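Local coordinates for monosaccharide ABC transporter substrate-binding protein, CUT2 family (Bradyrhizobium sp., PDB 4YHS) that probably binds a monosaccharide in the periplasm and hands it to a CUT2-family ABC transporter for uptake, at residues G172-K177 with I291-A296; A202-F207 with P221-T226; E229-L234 with A249-T254; G260-R265 with G269-L274; E284-G289 with A333-V338. All coordinates share one frame; numbering follows the deposited sequence.

Interaction 1 (G172-K177 with I291-A296)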
# COMPACT_ATOMS: atom_id res chain seq x y z
N GLY A 172 -14.39 -3.07 4.44
CA GLY A 172 -15.53 -3.63 5.12
C GLY A 172 -16.47 -2.57 5.69
O GLY A 172 -17.69 -2.67 5.57
N SER A 173 -15.90 -1.54 6.31
CA SER A 173 -16.71 -0.48 6.96
C SER A 173 -17.52 0.29 5.95
O SER A 173 -18.65 0.67 6.22
CB SER A 173 -15.82 0.49 7.74
OG SER A 173 -15.30 -0.14 8.89
N TYR A 174 -16.89 0.56 4.80
CA TYR A 174 -17.58 1.14 3.65
C TYR A 174 -18.87 0.37 3.30
O TYR A 174 -19.94 0.95 3.10
CB TYR A 174 -16.63 1.14 2.44
CG TYR A 174 -17.15 1.82 1.19
CD1 TYR A 174 -17.06 3.21 1.03
CD2 TYR A 174 -17.72 1.08 0.16
CE1 TYR A 174 -17.53 3.84 -0.14
CE2 TYR A 174 -18.19 1.70 -0.99
CZ TYR A 174 -18.08 3.08 -1.13
OH TYR A 174 -18.56 3.65 -2.30
N LEU A 175 -18.77 -0.94 3.22
CA LEU A 175 -19.96 -1.73 2.92
C LEU A 175 -20.93 -1.76 4.10
O LEU A 175 -22.13 -1.63 3.94
CB LEU A 175 -19.58 -3.15 2.53
CG LEU A 175 -18.94 -3.28 1.15
CD1 LEU A 175 -18.54 -4.70 0.94
CD2 LEU A 175 -19.90 -2.83 0.03
N ALA A 176 -20.39 -1.95 5.31
CA ALA A 176 -21.24 -2.03 6.48
C ALA A 176 -22.09 -0.76 6.69
O ALA A 176 -23.22 -0.85 7.15
CB ALA A 176 -20.39 -2.31 7.71
N LYS A 177 -21.54 0.41 6.34
CA LYS A 177 -22.28 1.66 6.47
C LYS A 177 -23.47 1.70 5.51
O LYS A 177 -24.54 2.21 5.84
CB LYS A 177 -21.36 2.87 6.21
CG LYS A 177 -20.44 3.27 7.38
CD LYS A 177 -19.34 4.17 6.88
CE LYS A 177 -18.66 4.94 8.00
NZ LYS A 177 -17.39 4.30 8.44
N ILE A 291 -16.27 -0.70 -11.46
CA ILE A 291 -15.86 -1.13 -10.11
C ILE A 291 -16.34 -0.06 -9.15
O ILE A 291 -16.23 1.13 -9.45
CB ILE A 291 -14.33 -1.33 -10.00
CG1 ILE A 291 -13.88 -2.48 -10.90
CG2 ILE A 291 -13.96 -1.58 -8.56
CD1 ILE A 291 -12.42 -2.76 -10.91
N MSE A 292 -16.92 -0.46 -8.02
CA MSE A 292 -17.52 0.52 -7.12
C MSE A 292 -16.52 1.28 -6.26
O MSE A 292 -16.63 2.52 -6.09
CB MSE A 292 -18.53 -0.13 -6.18
CG MSE A 292 -19.09 0.85 -5.13
SE MSE A 292 -20.52 -0.08 -4.13
CE MSE A 292 -21.98 0.57 -5.17
N ALA A 293 -15.58 0.56 -5.67
CA ALA A 293 -14.70 1.18 -4.65
C ALA A 293 -13.48 0.34 -4.32
O ALA A 293 -13.50 -0.88 -4.47
CB ALA A 293 -15.50 1.42 -3.37
N ALA A 294 -12.45 1.01 -3.81
CA ALA A 294 -11.27 0.37 -3.25
C ALA A 294 -10.54 1.38 -2.35
O ALA A 294 -10.56 2.56 -2.64
CB ALA A 294 -10.32 -0.13 -4.36
N PRO A 295 -9.87 0.91 -1.29
CA PRO A 295 -9.05 1.82 -0.47
C PRO A 295 -7.75 2.18 -1.17
O PRO A 295 -7.23 1.38 -1.96
CB PRO A 295 -8.77 1.01 0.78
CG PRO A 295 -8.73 -0.39 0.31
CD PRO A 295 -9.81 -0.48 -0.78
N ALA A 296 -7.21 3.35 -0.84
CA ALA A 296 -5.89 3.72 -1.33
C ALA A 296 -4.97 3.88 -0.14
O ALA A 296 -5.36 4.52 0.85
CB ALA A 296 -5.96 4.99 -2.13

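Interaction 2 (A202-F207 with P221-T226)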
# COMPACT_ATOMS: atom_id res chain seq x y z
N ALA A 202 -4.27 -10.72 7.19
CA ALA A 202 -4.54 -9.43 7.87
C ALA A 202 -5.73 -8.69 7.25
O ALA A 202 -6.59 -8.20 7.95
CB ALA A 202 -3.30 -8.53 7.84
N ALA A 203 -5.78 -8.61 5.94
CA ALA A 203 -6.91 -7.98 5.25
C ALA A 203 -8.21 -8.74 5.54
O ALA A 203 -9.26 -8.14 5.76
CB ALA A 203 -6.64 -7.91 3.74
N ASN A 204 -8.13 -10.07 5.57
CA ASN A 204 -9.29 -10.87 5.93
C ASN A 204 -9.84 -10.56 7.32
O ASN A 204 -11.06 -10.33 7.47
CB ASN A 204 -8.96 -12.37 5.83
CG ASN A 204 -10.16 -13.24 6.15
OD1 ASN A 204 -11.16 -13.24 5.42
ND2 ASN A 204 -10.08 -13.98 7.25
N LYS A 205 -8.97 -10.55 8.34
CA LYS A 205 -9.39 -10.24 9.69
C LYS A 205 -10.01 -8.86 9.77
O LYS A 205 -11.06 -8.67 10.37
CB LYS A 205 -8.21 -10.35 10.68
CG LYS A 205 -7.73 -11.76 10.95
CD LYS A 205 -6.72 -11.80 12.11
CE LYS A 205 -6.20 -13.21 12.38
NZ LYS A 205 -5.54 -13.83 11.18
N GLY A 206 -9.35 -7.88 9.16
CA GLY A 206 -9.88 -6.53 9.14
C GLY A 206 -11.26 -6.42 8.50
O GLY A 206 -12.16 -5.78 9.04
N PHE A 207 -11.42 -7.05 7.34
CA PHE A 207 -12.69 -7.03 6.62
C PHE A 207 -13.80 -7.68 7.46
O PHE A 207 -14.89 -7.13 7.58
CB PHE A 207 -12.54 -7.76 5.28
CG PHE A 207 -13.76 -7.69 4.43
CD1 PHE A 207 -14.05 -6.54 3.71
CD2 PHE A 207 -14.62 -8.77 4.34
CE1 PHE A 207 -15.19 -6.46 2.91
CE2 PHE A 207 -15.76 -8.70 3.55
CZ PHE A 207 -16.05 -7.54 2.83
N PRO A 221 -14.79 -17.49 2.75
CA PRO A 221 -13.73 -16.95 1.89
C PRO A 221 -13.24 -17.96 0.88
O PRO A 221 -13.05 -19.14 1.20
CB PRO A 221 -12.63 -16.60 2.89
CG PRO A 221 -12.91 -17.41 4.09
CD PRO A 221 -14.40 -17.45 4.17
N LYS A 222 -13.02 -17.47 -0.34
CA LYS A 222 -12.48 -18.26 -1.43
C LYS A 222 -11.11 -17.70 -1.74
O LYS A 222 -10.99 -16.65 -2.36
CB LYS A 222 -13.40 -18.21 -2.66
CG LYS A 222 -14.72 -18.93 -2.47
CD LYS A 222 -14.52 -20.44 -2.44
CE LYS A 222 -15.69 -21.09 -1.72
NZ LYS A 222 -15.57 -22.55 -1.74
N TYR A 223 -10.09 -18.39 -1.25
CA TYR A 223 -8.70 -18.02 -1.46
C TYR A 223 -8.16 -18.56 -2.76
O TYR A 223 -8.65 -19.56 -3.27
CB TYR A 223 -7.82 -18.58 -0.33
CG TYR A 223 -8.17 -18.10 1.05
CD1 TYR A 223 -7.61 -16.93 1.57
CD2 TYR A 223 -9.02 -18.83 1.85
CE1 TYR A 223 -7.91 -16.51 2.84
CE2 TYR A 223 -9.34 -18.41 3.13
CZ TYR A 223 -8.76 -17.27 3.62
OH TYR A 223 -9.07 -16.84 4.90
N GLY A 224 -7.15 -17.88 -3.28
CA GLY A 224 -6.38 -18.40 -4.39
C GLY A 224 -5.28 -17.43 -4.76
O GLY A 224 -5.26 -16.29 -4.25
N ASP A 225 -4.36 -17.89 -5.61
CA ASP A 225 -3.27 -17.04 -6.09
C ASP A 225 -3.82 -15.83 -6.85
O ASP A 225 -4.91 -15.89 -7.41
CB ASP A 225 -2.33 -17.84 -7.01
CG ASP A 225 -1.55 -18.92 -6.27
OD1 ASP A 225 -1.21 -18.72 -5.09
OD2 ASP A 225 -1.27 -19.97 -6.89
N THR A 226 -3.03 -14.75 -6.89
CA THR A 226 -3.43 -13.49 -7.53
C THR A 226 -3.21 -13.54 -9.05
O THR A 226 -2.65 -12.62 -9.63
CB THR A 226 -2.66 -12.29 -6.95
OG1 THR A 226 -1.27 -12.64 -6.85
CG2 THR A 226 -3.20 -11.91 -5.57

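Interaction 3 (E229-L234 with A249-T254)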
# COMPACT_ATOMS: atom_id res chain seq x y z
N GLU A 229 -6.84 -15.74 -14.09
CA GLU A 229 -7.71 -16.87 -14.42
C GLU A 229 -8.20 -17.56 -13.16
O GLU A 229 -9.36 -17.97 -13.08
CB GLU A 229 -6.99 -17.90 -15.31
CG GLU A 229 -6.63 -17.42 -16.71
CD GLU A 229 -5.64 -16.27 -16.71
OE1 GLU A 229 -4.70 -16.28 -15.88
OE2 GLU A 229 -5.81 -15.34 -17.54
N VAL A 230 -7.29 -17.72 -12.20
CA VAL A 230 -7.60 -18.31 -10.91
C VAL A 230 -8.74 -17.55 -10.22
O VAL A 230 -9.73 -18.15 -9.80
CB VAL A 230 -6.35 -18.33 -10.01
CG1 VAL A 230 -6.72 -18.67 -8.57
CG2 VAL A 230 -5.32 -19.33 -10.54
N GLN A 231 -8.60 -16.24 -10.12
CA GLN A 231 -9.61 -15.39 -9.45
C GLN A 231 -10.92 -15.31 -10.25
O GLN A 231 -12.01 -15.33 -9.68
CB GLN A 231 -9.06 -14.00 -9.20
CG GLN A 231 -7.91 -13.89 -8.16
CD GLN A 231 -8.27 -14.39 -6.78
OE1 GLN A 231 -9.33 -14.09 -6.28
NE2 GLN A 231 -7.37 -15.16 -6.17
N ALA A 232 -10.82 -15.22 -11.57
CA ALA A 232 -12.04 -15.27 -12.39
C ALA A 232 -12.84 -16.56 -12.18
O ALA A 232 -14.07 -16.52 -12.04
CB ALA A 232 -11.70 -15.10 -13.86
N LYS A 233 -12.16 -17.71 -12.13
CA LYS A 233 -12.80 -19.00 -11.92
C LYS A 233 -13.47 -19.04 -10.54
O LYS A 233 -14.60 -19.49 -10.43
CB LYS A 233 -11.78 -20.14 -12.09
CG LYS A 233 -12.26 -21.54 -11.71
CD LYS A 233 -13.38 -22.05 -12.59
CE LYS A 233 -13.68 -23.51 -12.26
NZ LYS A 233 -15.02 -23.91 -12.77
N LEU A 234 -12.82 -18.51 -9.51
CA LEU A 234 -13.45 -18.41 -8.20
C LEU A 234 -14.75 -17.58 -8.25
O LEU A 234 -15.78 -17.97 -7.68
CB LEU A 234 -12.49 -17.80 -7.18
CG LEU A 234 -11.21 -18.60 -6.90
CD1 LEU A 234 -10.22 -17.78 -6.05
CD2 LEU A 234 -11.51 -19.96 -6.28
N ALA A 249 -16.13 -8.87 -3.61
CA ALA A 249 -15.04 -8.09 -3.06
C ALA A 249 -13.83 -8.98 -2.86
O ALA A 249 -13.96 -10.15 -2.50
CB ALA A 249 -15.42 -7.46 -1.74
N GLY A 250 -12.65 -8.40 -3.06
CA GLY A 250 -11.44 -9.17 -2.82
C GLY A 250 -10.22 -8.47 -3.39
O GLY A 250 -10.15 -7.25 -3.35
N THR A 251 -9.25 -9.23 -3.89
CA THR A 251 -8.04 -8.58 -4.38
C THR A 251 -8.36 -7.71 -5.59
O THR A 251 -9.40 -7.86 -6.27
CB THR A 251 -6.95 -9.57 -4.79
OG1 THR A 251 -7.31 -10.20 -6.01
CG2 THR A 251 -6.71 -10.65 -3.69
N ALA A 252 -7.44 -6.80 -5.89
CA ALA A 252 -7.58 -5.97 -7.09
C ALA A 252 -7.64 -6.85 -8.32
O ALA A 252 -8.39 -6.57 -9.25
CB ALA A 252 -6.41 -4.98 -7.18
N VAL A 253 -6.86 -7.92 -8.34
CA VAL A 253 -6.89 -8.87 -9.44
C VAL A 253 -8.32 -9.43 -9.64
O VAL A 253 -8.81 -9.59 -10.76
CB VAL A 253 -5.90 -10.02 -9.21
CG1 VAL A 253 -6.01 -11.08 -10.30
CG2 VAL A 253 -4.49 -9.44 -9.15
N THR A 254 -8.95 -9.75 -8.52
CA THR A 254 -10.31 -10.28 -8.51
C THR A 254 -11.31 -9.27 -9.09
O THR A 254 -12.15 -9.60 -9.96
CB THR A 254 -10.77 -10.62 -7.08
OG1 THR A 254 -9.76 -11.37 -6.38
CG2 THR A 254 -12.04 -11.45 -7.12

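Interaction 4 (G260-R265 with G269-L274)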
# COMPACT_ATOMS: atom_id res chain seq x y z
N GLY A 260 -15.37 -8.29 -16.52
CA GLY A 260 -15.74 -8.96 -17.76
C GLY A 260 -16.78 -10.03 -17.55
O GLY A 260 -17.69 -10.23 -18.38
N LEU A 261 -16.63 -10.76 -16.45
CA LEU A 261 -17.60 -11.78 -16.04
C LEU A 261 -18.96 -11.17 -15.77
O LEU A 261 -20.01 -11.72 -16.16
CB LEU A 261 -17.11 -12.51 -14.77
CG LEU A 261 -15.69 -13.04 -14.77
CD1 LEU A 261 -15.44 -13.79 -13.46
CD2 LEU A 261 -15.42 -13.93 -15.97
N ILE A 262 -18.96 -10.05 -15.06
CA ILE A 262 -20.22 -9.35 -14.79
C ILE A 262 -20.86 -8.93 -16.10
O ILE A 262 -22.06 -9.09 -16.31
CB ILE A 262 -20.00 -8.10 -13.88
CG1 ILE A 262 -19.60 -8.52 -12.47
CG2 ILE A 262 -21.25 -7.22 -13.82
CD1 ILE A 262 -20.40 -9.60 -11.84
N ARG A 263 -20.06 -8.35 -16.98
CA ARG A 263 -20.58 -7.94 -18.27
C ARG A 263 -21.21 -9.12 -19.03
O ARG A 263 -22.36 -9.05 -19.49
CB ARG A 263 -19.46 -7.30 -19.10
CG ARG A 263 -19.96 -6.62 -20.38
CD ARG A 263 -18.80 -6.10 -21.22
NE ARG A 263 -17.89 -7.20 -21.57
CZ ARG A 263 -16.66 -7.37 -21.09
NH1 ARG A 263 -15.96 -8.41 -21.50
NH2 ARG A 263 -16.12 -6.50 -20.22
N GLU A 264 -20.46 -10.22 -19.12
CA GLU A 264 -20.89 -11.36 -19.93
C GLU A 264 -22.16 -12.00 -19.39
O GLU A 264 -23.03 -12.44 -20.15
CB GLU A 264 -19.75 -12.39 -20.01
CG GLU A 264 -18.55 -11.96 -20.87
CD GLU A 264 -18.96 -11.20 -22.14
OE1 GLU A 264 -19.76 -11.74 -22.94
OE2 GLU A 264 -18.47 -10.06 -22.34
N ARG A 265 -22.28 -12.03 -18.07
CA ARG A 265 -23.45 -12.64 -17.43
C ARG A 265 -24.64 -11.71 -17.35
O ARG A 265 -25.69 -12.08 -16.83
CB ARG A 265 -23.10 -13.11 -16.02
CG ARG A 265 -22.26 -14.37 -15.98
CD ARG A 265 -21.83 -14.67 -14.56
NE ARG A 265 -21.42 -16.05 -14.35
CZ ARG A 265 -22.21 -17.02 -13.88
NH1 ARG A 265 -23.49 -16.79 -13.57
NH2 ARG A 265 -21.72 -18.23 -13.72
N GLY A 269 -24.48 -3.59 -12.56
CA GLY A 269 -25.36 -2.89 -11.64
C GLY A 269 -26.15 -3.76 -10.68
O GLY A 269 -26.71 -3.24 -9.69
N LYS A 270 -26.22 -5.07 -10.95
CA LYS A 270 -26.84 -6.02 -10.02
C LYS A 270 -25.84 -6.51 -9.00
O LYS A 270 -26.18 -6.80 -7.86
CB LYS A 270 -27.42 -7.23 -10.75
CG LYS A 270 -28.55 -6.90 -11.72
CD LYS A 270 -29.20 -8.18 -12.24
CE LYS A 270 -30.17 -7.90 -13.35
NZ LYS A 270 -30.57 -9.15 -14.04
N VAL A 271 -24.60 -6.69 -9.46
CA VAL A 271 -23.50 -7.06 -8.60
C VAL A 271 -22.47 -5.97 -8.70
O VAL A 271 -22.04 -5.63 -9.80
CB VAL A 271 -22.92 -8.42 -9.01
CG1 VAL A 271 -21.70 -8.79 -8.13
CG2 VAL A 271 -23.99 -9.53 -9.01
N ASP A 272 -22.08 -5.39 -7.55
CA ASP A 272 -21.00 -4.43 -7.51
C ASP A 272 -19.68 -5.02 -7.06
O ASP A 272 -19.63 -5.99 -6.28
CB ASP A 272 -21.38 -3.27 -6.59
CG ASP A 272 -22.35 -2.33 -7.25
OD1 ASP A 272 -21.93 -1.66 -8.19
OD2 ASP A 272 -23.53 -2.28 -6.84
N LEU A 273 -18.61 -4.43 -7.58
CA LEU A 273 -17.26 -4.95 -7.36
C LEU A 273 -16.46 -4.05 -6.44
O LEU A 273 -16.51 -2.82 -6.56
CB LEU A 273 -16.55 -5.12 -8.69
CG LEU A 273 -17.36 -5.86 -9.75
CD1 LEU A 273 -16.62 -5.88 -11.08
CD2 LEU A 273 -17.64 -7.29 -9.29
N LEU A 274 -15.69 -4.65 -5.54
CA LEU A 274 -14.79 -3.88 -4.70
C LEU A 274 -13.47 -4.60 -4.60
O LEU A 274 -13.43 -5.84 -4.68
CB LEU A 274 -15.39 -3.66 -3.30
CG LEU A 274 -16.62 -2.76 -3.10
CD1 LEU A 274 -17.92 -3.54 -3.25
CD2 LEU A 274 -16.53 -2.13 -1.73

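Interaction 5 (E284-G289 with A333-V338)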
# COMPACT_ATOMS: atom_id res chain seq x y z
N GLU A 284 -9.15 2.67 -13.05
CA GLU A 284 -9.85 2.93 -14.30
C GLU A 284 -11.28 2.39 -14.20
O GLU A 284 -12.23 3.01 -14.66
CB GLU A 284 -9.10 2.30 -15.48
CG GLU A 284 -9.83 2.40 -16.79
CD GLU A 284 -9.99 3.84 -17.32
OE1 GLU A 284 -9.35 4.78 -16.79
OE2 GLU A 284 -10.77 4.04 -18.27
N GLY A 285 -11.41 1.24 -13.55
CA GLY A 285 -12.70 0.63 -13.32
C GLY A 285 -13.65 1.54 -12.55
O GLY A 285 -14.82 1.62 -12.88
N ILE A 286 -13.16 2.21 -11.51
CA ILE A 286 -13.96 3.14 -10.71
C ILE A 286 -14.36 4.31 -11.57
O ILE A 286 -15.54 4.68 -11.61
CB ILE A 286 -13.19 3.62 -9.42
CG1 ILE A 286 -12.96 2.42 -8.49
CG2 ILE A 286 -13.97 4.73 -8.67
CD1 ILE A 286 -12.03 2.63 -7.32
N LYS A 287 -13.40 4.86 -12.30
CA LYS A 287 -13.67 5.95 -13.22
C LYS A 287 -14.78 5.60 -14.21
O LYS A 287 -15.68 6.39 -14.45
CB LYS A 287 -12.39 6.32 -13.98
CG LYS A 287 -11.56 7.38 -13.30
CD LYS A 287 -10.34 7.72 -14.14
CE LYS A 287 -10.25 9.21 -14.51
NZ LYS A 287 -11.24 9.75 -15.46
N ARG A 288 -14.74 4.39 -14.75
CA ARG A 288 -15.68 3.98 -15.79
C ARG A 288 -17.02 3.44 -15.23
O ARG A 288 -17.91 3.09 -16.01
CB ARG A 288 -15.02 2.92 -16.67
CG ARG A 288 -14.00 3.44 -17.62
CD ARG A 288 -13.29 2.26 -18.19
NE ARG A 288 -12.34 2.61 -19.23
CZ ARG A 288 -11.61 1.72 -19.89
NH1 ARG A 288 -11.73 0.42 -19.61
NH2 ARG A 288 -10.76 2.12 -20.82
N GLY A 289 -17.16 3.40 -13.91
CA GLY A 289 -18.41 2.96 -13.30
C GLY A 289 -18.55 1.45 -13.17
O GLY A 289 -19.61 0.96 -12.83
N ALA A 333 -17.68 9.16 -6.09
CA ALA A 333 -17.95 10.47 -5.49
C ALA A 333 -16.68 11.24 -5.08
O ALA A 333 -16.76 12.46 -4.91
CB ALA A 333 -18.88 10.33 -4.29
N ASN A 334 -15.53 10.57 -4.93
CA ASN A 334 -14.33 11.32 -4.56
C ASN A 334 -13.12 11.08 -5.46
O ASN A 334 -12.10 11.73 -5.29
CB ASN A 334 -13.93 11.05 -3.08
CG ASN A 334 -13.47 9.63 -2.83
OD1 ASN A 334 -13.49 8.80 -3.73
ND2 ASN A 334 -12.99 9.36 -1.61
N ILE A 335 -13.23 10.19 -6.45
CA ILE A 335 -12.04 9.88 -7.21
C ILE A 335 -11.49 11.10 -7.96
O ILE A 335 -10.27 11.28 -8.05
CB ILE A 335 -12.29 8.67 -8.19
CG1 ILE A 335 -10.97 8.25 -8.83
CG2 ILE A 335 -13.38 8.98 -9.22
CD1 ILE A 335 -11.05 6.87 -9.47
N ALA A 336 -12.37 11.96 -8.46
CA ALA A 336 -11.95 13.15 -9.20
C ALA A 336 -11.38 14.24 -8.25
O ALA A 336 -10.78 15.21 -8.71
CB ALA A 336 -13.10 13.69 -10.03
N THR A 337 -11.53 14.08 -6.93
CA THR A 337 -11.11 15.14 -5.97
C THR A 337 -9.69 14.87 -5.47
O THR A 337 -9.06 15.76 -4.87
CB THR A 337 -12.06 15.24 -4.73
OG1 THR A 337 -11.96 14.04 -3.95
CG2 THR A 337 -13.51 15.45 -5.14
N VAL A 338 -9.18 13.66 -5.73
CA VAL A 338 -7.84 13.26 -5.32
C VAL A 338 -6.87 13.30 -6.48
O VAL A 338 -7.16 12.76 -7.56
CB VAL A 338 -7.85 11.82 -4.74
CG1 VAL A 338 -6.45 11.37 -4.35
CG2 VAL A 338 -8.81 11.73 -3.54

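Interaction 1 (G172-K177 with I291-A296)
At the edge of the Tyr174 ring, close to its plane, sits the selenium of Met292, a selenomethionine, with SE 4.3 Å from Tyr174 CE2. The methyl of Ala293 comes at the same end of the ring obliquely: Ala293 CB is 3.6 Å from Tyr174 CE2 and 3.8 Å from Tyr174 CZ. Beyond the ring, Tyr174 OH passes 4.0 Å from Met292 CG.

Torsions on both sides explain the meeting. Tyr174 leaves helix 164-178 with CG anti to the backbone N (chi1 -175°), which carries the ring across to strand 293-296. Met292 runs extended through chi1 (174°) and chi2, which carries the selenium out beside the phenol; the bend at chi3 turns only the terminal methyl CE. Val329 and Leu274 also touch the Tyr174 side chain, so it lies where strand 293-296 meets strands 322-331 and 272-275.

No hydrogen bond joins the two segments; the hydroxyl is instead bonded to the Asp331 carboxylate. Replacing Tyr174 by an alanine would probably open a gap over the Ala293 methyl and leave Asp331 without this hydroxyl partner. With 130 Å² buried over both sides, the contact is essentially apolar. The phenol therefore plays two parts, its ring carbons packing the helix against Ala293 and Met292 while its oxygen ties helix 164-178 to the end of strand 322-331.

Interaction 2 (A202-F207 with P221-T226)
The carboxamide of Asn204 lies against the hydroxyl end of Tyr223, with Asn204 ND2 3.8 Å and Asn204 CG 4.0 Å from Tyr223 OH. These separations, too long for a hydrogen bond, make this van der Waals packing. The two side chains cross at about a right angle, and the amide and ring planes are inclined by 59°.

Asn204 holds CG anti to its backbone N (chi1 -178°), which directs the amide from helix 198-211 toward the loop 221-226. Its oxygen is taken up elsewhere, accepting the indole NE1 of Trp190, and that bond limits how the amide can turn beside Tyr223. Pro221 brushes the same group more loosely, its CB 4.5 Å from Asn204 OD1, and Pro221 also touches Trp190. Val200 and Glu201, one turn earlier on the helix, touch the Tyr223 side chain as well.

Only 77 Å² is buried, in keeping with a contact near the surface. It joins a helix to the loop that leaves strand 216-218, the outermost strand beside 186-191 in a four-stranded parallel sheet of order 2-1-3-4. Strand 186-191, helix 198-211 and strand 216-218 form a beta-alpha-beta unit of the kind that builds the Rossmann-like lobes of periplasmic sugar-binding proteins.

Interaction 3 (E229-L234 with A249-T254)
Thr251, at the N-cap position of helix 252-264, approaches the aliphatic part of Gln231, its OG1 standing 4.3 Å from Gln231 CG. Two residues on, Val253 meets the same methylene, with Val253 CG1 4.0 Å from Gln231 CG and the two side chains crossing at about a right angle.

Thr254 makes the polar link. Its OG1 donates to Gln231 OE1 at 2.8 Å, and the backbones are close enough for this, the CA atoms of Gln231 and Thr254 lying 5.2 Å apart. The hydroxyl does not use a lone pair in the amide plane: it stands above the carbonyl, 46° out of the plane, with a C=O...donor angle of 111°. Gln231 reaches it by bending at chi2 (-59°), which folds the amide back over Thr254. The same hydroxyl accepts from Thr251 OG1 at 2.7 Å, so the order of donation runs from Thr251 through Thr254 to Gln231. At the far side of the amide, Gln231 NE2 is bonded to the carbonyl O of Asp225, while Phe191 of the neighbouring strand touches both Gln231 and Thr254.

A valine in place of Thr254 would probably leave Gln231 OE1 without this donor and Thr251 OG1 without its acceptor. Gln231 and Thr254 are buried, and their polar atoms are satisfied by one another and by Asp225 and Thr251. The chemistry is thus a relay of side-chain bonds that fixes the rotation of the Gln231 amide and couples the first turn of helix 252-264 to helix 228-241.

Interaction 4 (G260-R265 with G269-L274)
Ile262 sets CG1 anti to its carbonyl carbon (chi1 -68°) and turns again at chi2 (-47°), so that its branch reaches two residues at once: CG1 faces Leu273 and CD1 faces Val271. The contact belongs to a beta-alpha-beta unit made of strand 247-250, helix 252-264 and strand 272-275, and it packs the last turns of the helix against the lead-in and first residues of strand 272-275.

Ile262 is the hub, contributing 82 Å² of the 152 Å² buried over both sides. On one partner, Ile262 CD1 lies 4.0 Å from Val271 CB and equally far from Val271 CG1, the two chains meeting at a slant. On the other, Leu273 slides past Ile262 in the opposite direction. Val271 and Leu273 are two apart in sequence, and both start toward the helix, whereas the intervening Asp272 starts away from it and forms a salt bridge with Arg246. The alternation continues from Val271, just before the strand, into it, with one side covered by the helix; Val248 of the neighbouring strand touches both Val271 and Leu273, and Leu267 of the connecting loop also touches Ile262.

All three touching residues are buried, and no hydrogen bond crosses between the segments, so the evidence points to hydrophobic packing throughout. Its closest approach is between Ile262 CG1 and Leu273 CD2, at 3.9 Å.

Interaction 5 (E284-G289 with A333-V338)
Lys287 and Ile335 bring the two backbones to their nearest approach, 7.4 Å between CA atoms, where the end of helix 280-287 passes the stretch following strand 322-331. The helix closes in a Schellman motif. Gly289 leaves helical angles with a positive phi (84°), two backbone bonds return into the last turn, and one of them runs from Gly289 N to Ile286 O at 3.1 Å. On the other side, residues 335-337 have helical backbone angles without the regular bonds. The turn is held by Asn334 O, which accepts from both Thr337 N at 2.9 Å and Thr337 OG1 at 2.7 Å.

Ile335 carries the side-chain contact through a single methyl. With CG1 anti to the backbone N (chi1 -172°), CD1 extends to the helix and lodges against the consecutive helix residues Ile286 and Lys287. Ile335 CD1 is 3.7 Å from Ile286 CG2, the two isoleucines crossing obliquely, and 3.9 Å from Lys287 CG, the lysine chain crossing at about a right angle. Both isoleucines are buried, while Lys287 covers the contact with an aliphatic methylene and is itself exposed.

Asn334 joins this turn back to the strand it follows, its side chain bonding the N of Asp331 and the O of Val329, and Ile335 also touches Val330. The arrangement is apolar packing of a helix end on a post-strand turn. It fits the two-lobed periplasmic-binding-protein fold, where strand 322-331 belongs to the mixed sheet and also pairs with strand 293-296, close to helix 280-287.

Following the chain, residues 172-177 open interaction 1, whose loop stays open until 291-296. Inside that span, interactions 2, 3 and 4 open and close in series. Interaction 2 ties helix 198-211 to the loop beyond strand 216-218, interaction 3 joins helix 228-241 to the start of helix 252-264, and interaction 4 packs the end of that helix on strand 272-275. Interaction 5 opens at 284-289, before interaction 1 has closed, and ends at 333-338, so the two cross. Phe207 touches helix 164-178, Gln231 bonds Asp225, Gly250 meets Leu274, and Met292 bonds Leu273. Together these link the parallel sheet, its helices and strand 293-296.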